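Local structure of Maltose/maltodextrin transport permease homologue (Bdellovibrio bacteriovorus HD100, 6FFL) at residues G113-L118 against N233-W238; T196-L201 against L366-A371; F248-I253 against A332-V337. The protein probably takes part in maltose and maltodextrin uptake by an ABC transporter, this chain being the solute-binding domain fused to its membrane subunit, here with maltotriose bound. One frame throughout, in Å; residues are numbered along the deposited sequence.

Contact 1: G113-L118 against N233-W238; sequences GNHLML and NGDWSW. With GLC (alpha-D-glucopyranose), chain B; GLC (alpha-D-glucopyranose), chain C.
Leu-116 pairs with Gly-234, and Met-117 with Asn-233, where strand 228-234 ends beside the start of strand 116-121, antiparallel neighbours in a four-stranded mixed sheet next to the sugar pocket of this periplasmic-binding-protein fold. Backbone bonds hold the register. Met-117 N donates to Asn-233 O (3.0 Å) and Asn-233 N to Met-117 O, making this the hydrogen-bonded pair. At the neighbouring non-hydrogen-bonded pair, Gly-234 CA makes a CA-H...O contact with His-115 O (3.1 Å), which also receives a weak bond from Asp-235 N.

Where the strands part, the Asp-235 carboxylate takes over and accepts weak bonds from Asn-114 N, the shorter at OD1 (3.0 Å). Its OD2 lies at the edge of the His-115 ring beside CE1, while His-115 NE2 is bound by Ser-331 OG.

The apolar side is a Met-aromatic contact. Met-117 SD sits in the plane of the Trp-238 indole, at its edge, and accepts a weak bond from NE1 (3.4 Å). A bend at chi3 (75°) brings Met-117 CE over one face of the His-115 imidazole.

The sugar lies over Trp-236, whose indole is backed by Gly-234 CA. On the opposite face lie C4 of the chain C glucose, 3.8 Å above the ring centre, and C1 of the chain B glucose nearer the rim. Tyr-216 OH is hydrogen-bonded to Trp-236 NE1. Asn-114 adds polar recognition: OD1, also held by Lys-270 NZ, accepts from O2 of the chain B glucose (2.5 Å), and ND2 donates to its O3 along an almost straight line, 178° at the hydrogen.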
loop_
_atom_site.group_PDB
_atom_site.type_symbol
_atom_site.label_atom_id
_atom_site.label_comp_id
_atom_site.label_asym_id
_atom_site.label_seq_id
_atom_site.Cartn_x
_atom_site.Cartn_y
_atom_site.Cartn_z
ATOM N N GLY A 113 -2.049 -8.174 2.402
ATOM C CA GLY A 113 -3.086 -7.231 2.026
ATOM C C GLY A 113 -2.462 -6.085 1.257
ATOM O O GLY A 113 -2.073 -6.260 0.104
ATOM N N ASN A 114 -2.358 -4.926 1.893
ATOM C CA ASN A 114 -1.823 -3.724 1.261
ATOM C C ASN A 114 -2.674 -3.287 0.076
ATOM O O ASN A 114 -2.185 -2.622 -0.835
ATOM C CB ASN A 114 -0.360 -3.936 0.832
ATOM C CG ASN A 114 0.388 -2.633 0.701
ATOM O OD1 ASN A 114 0.352 -1.806 1.610
ATOM N ND2 ASN A 114 1.055 -2.431 -0.434
ATOM N N HIS A 115 -3.950 -3.660 0.080
ATOM C CA HIS A 115 -4.827 -3.511 -1.069
ATOM C C HIS A 115 -5.789 -2.347 -0.862
ATOM O O HIS A 115 -6.265 -2.107 0.254
ATOM C CB HIS A 115 -5.614 -4.800 -1.318
ATOM C CG HIS A 115 -6.343 -5.318 -0.111
ATOM N ND1 HIS A 115 -5.705 -5.623 1.078
ATOM C CD2 HIS A 115 -7.652 -5.598 0.085
ATOM C CE1 HIS A 115 -6.593 -6.072 1.949
ATOM N NE2 HIS A 115 -7.784 -6.066 1.371
ATOM N N LEU A 116 -6.091 -1.645 -1.953
ATOM C CA LEU A 116 -7.056 -0.556 -1.938
ATOM C C LEU A 116 -8.478 -1.074 -2.107
ATOM O O LEU A 116 -8.721 -2.114 -2.725
ATOM C CB LEU A 116 -6.753 0.437 -3.050
ATOM C CG LEU A 116 -5.428 1.166 -2.899
ATOM C CD1 LEU A 116 -5.165 1.975 -4.176
ATOM C CD2 LEU A 116 -5.439 2.065 -1.677
ATOM N N MET A 117 -9.427 -0.313 -1.570
ATOM C CA MET A 117 -10.829 -0.702 -1.627
ATOM C C MET A 117 -11.661 0.561 -1.482
ATOM O O MET A 117 -11.133 1.635 -1.199
ATOM C CB MET A 117 -11.160 -1.707 -0.522
ATOM C CG MET A 117 -11.183 -1.087 0.861
ATOM S SD MET A 117 -10.737 -2.240 2.178
ATOM C CE MET A 117 -8.953 -2.359 1.936
ATOM N N LEU A 118 -12.972 0.422 -1.674
ATOM C CA LEU A 118 -13.899 1.498 -1.348
ATOM C C LEU A 118 -14.277 1.383 0.123
ATOM O O LEU A 118 -14.563 0.285 0.611
ATOM C CB LEU A 118 -15.154 1.434 -2.232
ATOM C CG LEU A 118 -16.099 2.638 -2.124
ATOM C CD1 LEU A 118 -15.522 3.809 -2.896
ATOM C CD2 LEU A 118 -17.499 2.284 -2.642
ATOM N N ASN A 233 -8.993 3.739 -0.012
ATOM C CA ASN A 233 -7.815 3.640 0.838
ATOM C C ASN A 233 -7.540 2.164 1.085
ATOM O O ASN A 233 -8.314 1.288 0.682
ATOM C CB ASN A 233 -8.016 4.414 2.156
ATOM C CG ASN A 233 -6.711 4.919 2.759
ATOM O OD1 ASN A 233 -5.617 4.555 2.309
ATOM N ND2 ASN A 233 -6.819 5.776 3.775
ATOM N N GLY A 234 -6.414 1.890 1.749
ATOM C CA GLY A 234 -5.933 0.534 1.902
ATOM C C GLY A 234 -6.239 -0.052 3.280
ATOM O O GLY A 234 -6.709 0.629 4.185
ATOM N N ASP A 235 -5.963 -1.352 3.423
ATOM C CA ASP A 235 -6.281 -2.012 4.689
ATOM C C ASP A 235 -5.433 -1.487 5.850
ATOM O O ASP A 235 -5.820 -1.663 7.010
ATOM C CB ASP A 235 -6.170 -3.544 4.547
ATOM C CG ASP A 235 -4.726 -4.043 4.333
ATOM O OD1 ASP A 235 -3.854 -3.274 3.871
ATOM O OD2 ASP A 235 -4.481 -5.234 4.633
ATOM N N TRP A 236 -4.320 -0.791 5.567
ATOM C CA TRP A 236 -3.543 -0.166 6.635
ATOM C C TRP A 236 -4.334 0.900 7.381
ATOM O O TRP A 236 -3.930 1.290 8.483
ATOM C CB TRP A 236 -2.272 0.493 6.071
ATOM C CG TRP A 236 -2.598 1.526 5.012
ATOM C CD1 TRP A 236 -2.994 2.819 5.216
ATOM C CD2 TRP A 236 -2.594 1.328 3.586
ATOM N NE1 TRP A 236 -3.230 3.439 4.009
ATOM C CE2 TRP A 236 -2.989 2.548 2.995
ATOM C CE3 TRP A 236 -2.281 0.244 2.756
ATOM C CZ2 TRP A 236 -3.085 2.711 1.608
ATOM C CZ3 TRP A 236 -2.382 0.405 1.369
ATOM C CH2 TRP A 236 -2.784 1.627 0.815
ATOM N N SER A 237 -5.436 1.392 6.803
ATOM C CA SER A 237 -6.168 2.505 7.390
ATOM C C SER A 237 -7.315 2.069 8.293
ATOM O O SER A 237 -7.878 2.916 8.991
ATOM C CB SER A 237 -6.709 3.424 6.282
ATOM O OG SER A 237 -7.747 2.781 5.534
ATOM N N TRP A 238 -7.657 0.778 8.310
ATOM C CA TRP A 238 -8.822 0.325 9.069
ATOM C C TRP A 238 -8.702 0.685 10.543
ATOM O O TRP A 238 -9.660 1.169 11.159
ATOM C CB TRP A 238 -8.978 -1.185 8.935
ATOM C CG TRP A 238 -9.334 -1.678 7.562
ATOM C CD1 TRP A 238 -9.858 -0.955 6.522
ATOM C CD2 TRP A 238 -9.207 -3.021 7.097
ATOM N NE1 TRP A 238 -10.058 -1.776 5.434
ATOM C CE2 TRP A 238 -9.679 -3.054 5.770
ATOM C CE3 TRP A 238 -8.741 -4.206 7.678
ATOM C CZ2 TRP A 238 -9.678 -4.222 5.005
ATOM C CZ3 TRP A 238 -8.753 -5.369 6.920
ATOM C CH2 TRP A 238 -9.216 -5.367 5.596
HETATM C C1 GLC B . 0.579 2.633 1.011
HETATM C C2 GLC B . 1.100 1.286 0.527
HETATM C C3 GLC B . 2.332 1.415 -0.355
HETATM C C4 GLC B . 2.016 2.410 -1.466
HETATM C C5 GLC B . 1.593 3.739 -0.847
HETATM C C6 GLC B . 1.270 4.776 -1.929
HETATM O O2 GLC B . 1.387 0.482 1.687
HETATM O O3 GLC B . 2.630 0.125 -0.918
HETATM O O4 GLC B . 3.179 2.631 -2.249
HETATM O O5 GLC B . 0.408 3.516 -0.089
HETATM O O6 GLC B . 1.227 6.098 -1.348
HETATM C C1 GLC C . 0.744 4.750 5.796
HETATM C C2 GLC C . 0.857 3.227 5.666
HETATM C C3 GLC C . 1.458 2.830 4.325
HETATM C C4 GLC C . 0.735 3.521 3.168
HETATM C C5 GLC C . 0.670 5.036 3.409
HETATM C C6 GLC C . -0.165 5.734 2.337
HETATM O O1 GLC C . 2.053 5.316 5.886
HETATM O O2 GLC C . 1.711 2.702 6.687
HETATM O O3 GLC C . 1.406 1.392 4.202
HETATM O O4 GLC C . 1.455 3.214 1.957
HETATM O O5 GLC C . 0.053 5.321 4.669
HETATM O O6 GLC C . -0.082 7.158 2.493
#

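Contact 2: T196-L201 against L366-A371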
loop_
_atom_site.group_PDB
_atom_site.type_symbol
_atom_site.label_atom_id
_atom_site.label_comp_id
_atom_site.label_asym_id
_atom_site.label_seq_id
_atom_site.Cartn_x
_atom_site.Cartn_y
_atom_site.Cartn_z
ATOM N N THR A 196 -7.671 5.787 -17.948
ATOM C CA THR A 196 -7.565 5.968 -16.501
ATOM C C THR A 196 -7.333 7.431 -16.149
ATOM O O THR A 196 -7.987 7.983 -15.254
ATOM C CB THR A 196 -6.418 5.106 -15.952
ATOM O OG1 THR A 196 -6.720 3.719 -16.163
ATOM C CG2 THR A 196 -6.241 5.341 -14.463
ATOM N N PHE A 197 -6.368 8.060 -16.821
ATOM C CA PHE A 197 -6.153 9.492 -16.666
ATOM C C PHE A 197 -7.440 10.268 -16.893
ATOM O O PHE A 197 -7.769 11.185 -16.128
ATOM C CB PHE A 197 -5.087 9.983 -17.650
ATOM C CG PHE A 197 -3.685 9.567 -17.304
ATOM C CD1 PHE A 197 -3.379 9.019 -16.067
ATOM C CD2 PHE A 197 -2.668 9.706 -18.241
ATOM C CE1 PHE A 197 -2.076 8.653 -15.755
ATOM C CE2 PHE A 197 -1.359 9.331 -17.942
ATOM C CZ PHE A 197 -1.070 8.796 -16.690
ATOM N N GLN A 198 -8.182 9.924 -17.951
ATOM C CA GLN A 198 -9.380 10.697 -18.265
ATOM C C GLN A 198 -10.499 10.428 -17.274
ATOM O O GLN A 198 -11.281 11.342 -16.975
ATOM C CB GLN A 198 -9.848 10.415 -19.697
ATOM C CG GLN A 198 -8.744 10.597 -20.733
ATOM C CD GLN A 198 -9.214 10.454 -22.176
ATOM O OE1 GLN A 198 -9.062 11.377 -22.981
ATOM N NE2 GLN A 198 -9.779 9.296 -22.510
ATOM N N PHE A 199 -10.601 9.191 -16.780
ATOM C CA PHE A 199 -11.645 8.841 -15.817
ATOM C C PHE A 199 -11.526 9.691 -14.564
ATOM O O PHE A 199 -12.522 10.235 -14.068
ATOM C CB PHE A 199 -11.548 7.348 -15.476
ATOM C CG PHE A 199 -12.515 6.894 -14.415
ATOM C CD1 PHE A 199 -13.882 6.858 -14.663
ATOM C CD2 PHE A 199 -12.049 6.507 -13.169
ATOM C CE1 PHE A 199 -14.761 6.439 -13.689
ATOM C CE2 PHE A 199 -12.929 6.088 -12.188
ATOM C CZ PHE A 199 -14.276 6.053 -12.445
ATOM N N ILE A 200 -10.307 9.853 -14.057
ATOM C CA ILE A 200 -10.143 10.627 -12.836
ATOM C C ILE A 200 -10.305 12.118 -13.116
ATOM O O ILE A 200 -10.872 12.852 -12.299
ATOM C CB ILE A 200 -8.800 10.275 -12.178
ATOM C CG1 ILE A 200 -8.934 8.900 -11.506
ATOM C CG2 ILE A 200 -8.378 11.324 -11.156
ATOM C CD1 ILE A 200 -7.675 8.414 -10.920
ATOM N N LEU A 201 -9.855 12.595 -14.284
ATOM C CA LEU A 201 -10.154 13.978 -14.645
ATOM C C LEU A 201 -11.657 14.225 -14.684
ATOM O O LEU A 201 -12.132 15.292 -14.279
ATOM C CB LEU A 201 -9.531 14.333 -15.999
ATOM C CG LEU A 201 -8.031 14.576 -16.055
ATOM C CD1 LEU A 201 -7.639 14.822 -17.504
ATOM C CD2 LEU A 201 -7.658 15.771 -15.216
ATOM N N LEU A 366 -0.468 18.880 -19.741
ATOM C CA LEU A 366 -0.241 17.737 -20.613
ATOM C C LEU A 366 -1.569 17.023 -20.837
ATOM O O LEU A 366 -2.278 16.734 -19.871
ATOM C CB LEU A 366 0.788 16.788 -19.963
ATOM C CG LEU A 366 1.461 15.667 -20.743
ATOM C CD1 LEU A 366 2.152 16.178 -21.975
ATOM C CD2 LEU A 366 2.474 14.957 -19.829
ATOM N N GLN A 367 -1.904 16.727 -22.096
ATOM C CA GLN A 367 -3.101 15.940 -22.376
ATOM C C GLN A 367 -2.887 14.467 -22.004
ATOM O O GLN A 367 -1.765 13.962 -22.049
ATOM C CB GLN A 367 -3.487 16.054 -23.847
ATOM C CG GLN A 367 -3.972 17.458 -24.200
ATOM C CD GLN A 367 -4.660 17.527 -25.543
ATOM O OE1 GLN A 367 -5.877 17.695 -25.623
ATOM N NE2 GLN A 367 -3.885 17.406 -26.607
ATOM N N PRO A 368 -3.958 13.754 -21.635
ATOM C CA PRO A 368 -3.799 12.349 -21.206
ATOM C C PRO A 368 -3.070 11.443 -22.191
ATOM O O PRO A 368 -2.211 10.651 -21.768
ATOM C CB PRO A 368 -5.254 11.902 -20.991
ATOM C CG PRO A 368 -5.960 13.148 -20.576
ATOM C CD PRO A 368 -5.318 14.268 -21.380
ATOM N N GLN A 369 -3.377 11.522 -23.488
ATOM C CA GLN A 369 -2.694 10.646 -24.439
ATOM C C GLN A 369 -1.193 10.926 -24.476
ATOM O O GLN A 369 -0.375 9.996 -24.438
ATOM C CB GLN A 369 -3.297 10.792 -25.834
ATOM C CG GLN A 369 -2.679 9.822 -26.835
ATOM C CD GLN A 369 -3.399 9.827 -28.167
ATOM O OE1 GLN A 369 -4.595 9.552 -28.236
ATOM N NE2 GLN A 369 -2.675 10.146 -29.230
ATOM N N ALA A 370 -0.812 12.205 -24.549
ATOM C CA ALA A 370 0.606 12.561 -24.543
ATOM C C ALA A 370 1.283 12.090 -23.261
ATOM O O ALA A 370 2.436 11.639 -23.280
ATOM C CB ALA A 370 0.760 14.077 -24.712
ATOM N N ALA A 371 0.576 12.173 -22.134
ATOM C CA ALA A 371 1.165 11.750 -20.864
ATOM C C ALA A 371 1.421 10.245 -20.824
ATOM O O ALA A 371 2.439 9.801 -20.278
ATOM C CB ALA A 371 0.257 12.157 -19.713
#
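Phe-197, Gln-198 and Leu-201 form an apolar seat for the pyrrolidine ring of Pro-368, in a helix-to-helix packing between helix 191-205 and the first turn of helix 368-384, the last helix of the chain. In the whole protein the sequence beyond this helix probably leads on toward the membrane-spanning part.

The close-packed part centres on Pro-368. Its CB touches Phe-197 CB at 3.9 Å and Gln-198 CG at 3.7 Å. One turn further along the first helix, Leu-201 CD1 reaches Pro-368 CG (3.9 Å), the two side chains crossing obliquely. All three residues of the seat carry CG anti to the carbonyl carbon, beside the backbone N (chi1 -73° at Phe-197). Phe-197 CE2 packs on the methyl of Ala-371 (3.7 Å), one turn after the proline. Helix 346-362 completes this side: Tyr-358 stacks on the Phe-197 ring and bonds through its hydroxyl to Phe-197 O, and Val-361 touches both Leu-201 and Ala-371.

Toward solvent the interface thins quickly. Gln-198 touches through CG alone, its side chain crossing the proline at about a right angle. Gln-367, at the N-cap position, and Gln-369 are exposed, and their CB atoms point away from helix 191-205. The interface is small, burying 208 Å² in all, and its contacts are van der Waals ones. On the packed side, by contrast, even a backbone atom of the second helix meets the aromatic ring: Pro-368 O lies in the plane of Phe-197, at the edge, 3.7 Å from CD2.

Contact 3: F248-I253 against A332-V337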
loop_
_atom_site.group_PDB
_atom_site.type_symbol
_atom_site.label_atom_id
_atom_site.label_comp_id
_atom_site.label_asym_id
_atom_site.label_seq_id
_atom_site.Cartn_x
_atom_site.Cartn_y
_atom_site.Cartn_z
ATOM N N PHE A 248 -17.726 2.479 9.360
ATOM C CA PHE A 248 -17.499 2.325 7.932
ATOM C C PHE A 248 -17.737 0.891 7.477
ATOM O O PHE A 248 -17.578 -0.063 8.247
ATOM C CB PHE A 248 -16.079 2.764 7.536
ATOM C CG PHE A 248 -14.973 1.885 8.089
ATOM C CD1 PHE A 248 -14.418 2.135 9.337
ATOM C CD2 PHE A 248 -14.469 0.843 7.336
ATOM C CE1 PHE A 248 -13.388 1.342 9.831
ATOM C CE2 PHE A 248 -13.435 0.043 7.814
ATOM C CZ PHE A 248 -12.892 0.293 9.065
ATOM N N GLY A 249 -18.135 0.759 6.210
ATOM C CA GLY A 249 -18.118 -0.502 5.506
ATOM C C GLY A 249 -17.037 -0.469 4.436
ATOM O O GLY A 249 -16.447 0.571 4.146
ATOM N N ILE A 250 -16.779 -1.638 3.850
ATOM C CA ILE A 250 -15.783 -1.756 2.789
ATOM C C ILE A 250 -16.401 -2.515 1.624
ATOM O O ILE A 250 -17.357 -3.278 1.799
ATOM C CB ILE A 250 -14.475 -2.444 3.251
ATOM C CG1 ILE A 250 -14.714 -3.898 3.670
ATOM C CG2 ILE A 250 -13.805 -1.662 4.385
ATOM C CD1 ILE A 250 -13.384 -4.660 3.914
ATOM N N ALA A 251 -15.865 -2.275 0.427
ATOM C CA ALA A 251 -16.386 -2.896 -0.786
ATOM C C ALA A 251 -15.313 -2.836 -1.861
ATOM O O ALA A 251 -14.346 -2.079 -1.760
ATOM C CB ALA A 251 -17.661 -2.201 -1.286
ATOM N N ARG A 252 -15.507 -3.627 -2.915
ATOM C CA ARG A 252 -14.663 -3.469 -4.095
ATOM C C ARG A 252 -14.742 -2.043 -4.629
ATOM O O ARG A 252 -15.813 -1.425 -4.618
ATOM C CB ARG A 252 -15.113 -4.443 -5.192
ATOM C CG ARG A 252 -14.891 -5.897 -4.864
ATOM C CD ARG A 252 -15.354 -6.798 -5.994
ATOM N NE ARG A 252 -15.005 -8.184 -5.715
ATOM C CZ ARG A 252 -15.273 -9.205 -6.520
ATOM N NH1 ARG A 252 -15.891 -8.993 -7.672
ATOM N NH2 ARG A 252 -14.910 -10.438 -6.172
ATOM N N ILE A 253 -13.617 -1.528 -5.130
ATOM C CA ILE A 253 -13.691 -0.327 -5.969
ATOM C C ILE A 253 -14.659 -0.676 -7.093
ATOM O O ILE A 253 -14.524 -1.741 -7.709
ATOM C CB ILE A 253 -12.313 0.095 -6.507
ATOM C CG1 ILE A 253 -11.390 0.503 -5.356
ATOM C CG2 ILE A 253 -12.447 1.241 -7.505
ATOM C CD1 ILE A 253 -9.902 0.596 -5.775
ATOM N N ALA A 332 -11.428 -10.519 1.639
ATOM C CA ALA A 332 -10.999 -11.606 0.762
ATOM C C ALA A 332 -11.681 -11.505 -0.599
ATOM O O ALA A 332 -11.054 -11.766 -1.637
ATOM C CB ALA A 332 -11.269 -12.960 1.421
ATOM N N ASP A 333 -12.951 -11.099 -0.619
ATOM C CA ASP A 333 -13.649 -10.903 -1.885
ATOM C C ASP A 333 -13.073 -9.729 -2.671
ATOM O O ASP A 333 -13.115 -9.735 -3.908
ATOM C CB ASP A 333 -15.141 -10.697 -1.625
ATOM C CG ASP A 333 -15.907 -10.351 -2.877
ATOM O OD1 ASP A 333 -16.213 -11.275 -3.659
ATOM O OD2 ASP A 333 -16.196 -9.155 -3.083
ATOM N N ILE A 334 -12.526 -8.725 -1.980
ATOM C CA ILE A 334 -11.868 -7.615 -2.659
ATOM C C ILE A 334 -10.550 -8.074 -3.266
ATOM O O ILE A 334 -10.240 -7.762 -4.423
ATOM C CB ILE A 334 -11.663 -6.445 -1.676
ATOM C CG1 ILE A 334 -13.009 -5.826 -1.297
ATOM C CG2 ILE A 334 -10.702 -5.384 -2.259
ATOM C CD1 ILE A 334 -12.961 -4.991 -0.029
ATOM N N MET A 335 -9.761 -8.834 -2.502
ATOM C CA MET A 335 -8.484 -9.331 -2.993
ATOM C C MET A 335 -8.643 -10.341 -4.122
ATOM O O MET A 335 -7.702 -10.538 -4.903
ATOM C CB MET A 335 -7.695 -9.945 -1.833
ATOM C CG MET A 335 -7.137 -8.907 -0.844
ATOM S SD MET A 335 -6.074 -9.639 0.422
ATOM C CE MET A 335 -7.292 -10.444 1.476
ATOM N N GLU A 336 -9.813 -10.971 -4.228
ATOM C CA GLU A 336 -10.051 -11.997 -5.236
ATOM C C GLU A 336 -9.910 -11.448 -6.652
ATOM O O GLU A 336 -9.509 -12.176 -7.567
ATOM C CB GLU A 336 -11.446 -12.583 -5.006
ATOM C CG GLU A 336 -12.069 -13.359 -6.138
ATOM C CD GLU A 336 -13.513 -13.730 -5.823
ATOM O OE1 GLU A 336 -13.761 -14.240 -4.706
ATOM O OE2 GLU A 336 -14.396 -13.499 -6.681
ATOM N N VAL A 337 -10.235 -10.176 -6.865
ATOM C CA VAL A 337 -10.061 -9.584 -8.185
ATOM C C VAL A 337 -8.798 -8.736 -8.264
ATOM O O VAL A 337 -8.632 -7.969 -9.214
ATOM C CB VAL A 337 -11.297 -8.773 -8.616
ATOM C CG1 VAL A 337 -12.507 -9.699 -8.781
ATOM C CG2 VAL A 337 -11.605 -7.666 -7.624
#
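Arg-252 brings two nitrogens to a single backbone oxygen, Asp-333 O, just past the end of strand 248-251, where this edge strand of the binding-protein sheet packs against helix 328-335. NE and NH2 each donate at 3.0 Å to Asp-333 O, which lies nearly in the guanidinium plane. Both come from the same face of the carbonyl, NE well above its plane (50°) and NH2 tilted less (24°).

The arginine chain is fully extended (chi2 -180°) and runs past Ile-334 in the opposite direction to it. NH2 also joins a salt-bridge network. Its weak bond to Glu-336 OE2 (3.1 Å) is part of a salt bridge; a second one, to Asp-333 OD1, is less certain, because that side chain has two conformers. Val-337 CG1 lies over one face of the guanidinium, toward the rim, 3.4 Å above the plane, and Trp-262 adds a cation-pi contact.

Behind this polar end the packing turns apolar. Ile-334 CG1 lies by Arg-252 N, and Ile-334 CD1 meets Ala-251 O (3.7 Å) and Ile-250 CD1 (4.0 Å).

Contacts 1 and 3 are neighbours, with centres 9 Å apart, and share a sheet: strand 116-121 lies between strand 228-234, its partner in contact 1, and strand 248-251 of contact 3. Leu-118 N probably bonds to Ala-251 O, and Ile-334 CD1 packs on Met-117 CB, so helix 328-335 touches both. Along the chain contact 1 closes before contact 3 opens. Contact 2 lies apart, its centre about 25 Å from that of contact 1 and 26 Å from that of contact 3. Its segments alternate with those of contact 1 and enclose contact 3. Contacts 1 and 3 thus build up one sheet and its helix next to the sugar pocket, while the C-terminal helix is attached at the periphery.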